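Local coordinates for protein mercuric reductase (Metallosphaera sedula, PDB 4YWO) that probably reduces mercuric ion to elemental mercury with electrons from NADPH, working as a homodimeric FAD-containing member of the pyridine nucleotide-disulfide oxidoreductase family, at residues A[31-36]-A[324-329]. Numbering follows the deposited sequence.
Sequences MIKANE and ATENAL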
# COMPACT_ATOMS: atom_id res chain seq x y z
N MET A 31 15.14 15.81 -20.34
CA MET A 31 15.76 17.07 -20.11
C MET A 31 16.62 16.99 -18.85
O MET A 31 17.76 17.53 -18.78
CB MET A 31 14.78 18.16 -19.96
CG MET A 31 15.43 19.50 -19.68
SD MET A 31 14.30 20.64 -18.89
CE MET A 31 13.64 19.92 -17.39
N ILE A 32 16.05 16.34 -17.88
CA ILE A 32 16.73 16.25 -16.55
C ILE A 32 17.97 15.38 -16.67
O ILE A 32 19.07 15.81 -16.23
CB ILE A 32 15.79 15.75 -15.48
CG1 ILE A 32 14.74 16.79 -15.29
CG2 ILE A 32 16.62 15.40 -14.19
CD1 ILE A 32 13.62 16.32 -14.38
N LYS A 33 17.84 14.23 -17.29
CA LYS A 33 18.93 13.36 -17.54
C LYS A 33 20.01 14.03 -18.34
O LYS A 33 21.19 13.78 -18.09
CB LYS A 33 18.53 12.12 -18.22
CG LYS A 33 19.64 11.14 -18.45
CD LYS A 33 20.25 10.79 -17.09
CE LYS A 33 20.62 9.31 -17.08
NZ LYS A 33 20.82 8.72 -15.71
N ALA A 34 19.63 14.80 -19.34
CA ALA A 34 20.64 15.48 -20.14
C ALA A 34 21.51 16.45 -19.26
O ALA A 34 22.76 16.43 -19.37
CB ALA A 34 19.96 16.24 -21.28
N ASN A 35 20.86 17.22 -18.42
CA ASN A 35 21.53 18.13 -17.47
C ASN A 35 22.49 17.37 -16.57
O ASN A 35 23.61 17.85 -16.32
CB ASN A 35 20.52 18.92 -16.63
CG ASN A 35 20.11 20.19 -17.26
OD1 ASN A 35 20.44 21.21 -16.76
ND2 ASN A 35 19.34 20.15 -18.33
N GLU A 36 22.05 16.25 -16.05
CA GLU A 36 22.85 15.34 -15.21
C GLU A 36 24.09 14.79 -15.96
O GLU A 36 25.13 14.53 -15.36
CB GLU A 36 22.02 14.21 -14.67
CG GLU A 36 20.95 14.72 -13.67
CD GLU A 36 19.92 13.66 -13.22
OE1 GLU A 36 19.89 12.53 -13.78
OE2 GLU A 36 19.16 13.96 -12.24
N ALA A 324 16.52 6.65 -22.67
CA ALA A 324 16.76 7.01 -24.11
C ALA A 324 17.85 8.04 -24.14
O ALA A 324 18.76 7.94 -25.01
CB ALA A 324 15.49 7.51 -24.76
N THR A 325 17.79 8.99 -23.23
CA THR A 325 18.72 10.10 -23.16
C THR A 325 20.13 9.56 -22.82
O THR A 325 21.15 9.91 -23.44
CB THR A 325 18.24 11.17 -22.30
OG1 THR A 325 17.01 11.71 -22.78
CG2 THR A 325 19.23 12.28 -22.06
N GLU A 326 20.20 8.73 -21.77
CA GLU A 326 21.49 8.18 -21.41
C GLU A 326 22.04 7.39 -22.51
O GLU A 326 23.32 7.50 -22.80
CB GLU A 326 21.32 7.34 -20.10
CG GLU A 326 22.65 6.81 -19.65
CD GLU A 326 22.61 6.17 -18.28
OE1 GLU A 326 21.50 6.06 -17.69
OE2 GLU A 326 23.68 5.69 -17.86
N ASN A 327 21.26 6.54 -23.19
CA ASN A 327 21.81 5.73 -24.31
C ASN A 327 22.29 6.67 -25.45
O ASN A 327 23.39 6.50 -26.08
CB ASN A 327 20.85 4.77 -24.88
CG ASN A 327 20.53 3.57 -23.91
OD1 ASN A 327 21.27 3.36 -22.99
ND2 ASN A 327 19.55 2.79 -24.21
N ALA A 328 21.55 7.73 -25.64
CA ALA A 328 21.92 8.66 -26.79
C ALA A 328 23.16 9.39 -26.48
O ALA A 328 24.01 9.50 -27.43
CB ALA A 328 20.75 9.65 -27.04
N LEU A 329 23.37 9.86 -25.24
CA LEU A 329 24.50 10.75 -24.93
C LEU A 329 25.75 10.01 -24.42
O LEU A 329 26.83 10.60 -24.44
CB LEU A 329 24.19 11.80 -23.92
CG LEU A 329 23.07 12.81 -24.16
CD1 LEU A 329 22.72 13.65 -23.00
CD2 LEU A 329 23.51 13.70 -25.34
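Lys33 reaches from helix 25-36 to helix 314-330 and makes the one salt bridge between residues 31-36 and 324-329, which is also a weak hydrogen bond, with NZ 3.4 Å from OE1 of Glu326. Bends at chi2 (58°) and chi3 (143°) carry the lysine chain obliquely across the extended glutamate, so that Lys33 CE also packs 3.7 Å from Glu326 CB. The other carboxylate oxygen, OE2, is salt-bridged to Lys334, so each oxygen has its own lysine partner. The rest of the contact is van der Waals packing. Thr325 turns CG2, anti to its backbone N, against Lys33 CG at 3.8 Å and the backbone N of Ala34 at 3.7 Å, while OG1 hydrogen-bonds to O of Gly321, one turn earlier in the same helix. Leu329 CD1 closes on Ala34 CA at 4.0 Å. On helix 25-36, Met31 O accepts from both N and ND2 of Asn35, whose OD1 takes the backbone N-H of Asp112. The short helix segments cross at -40°, with axes 9.0 Å apart. Both helices pack on the parallel sheet of the FAD-binding Rossmann-type domain, where Ala34 and Thr325 rest on Leu18 of strand 16-21, Ala328 touches Tyr302 of strand 301-303, and Ile32 meets helix 87-110.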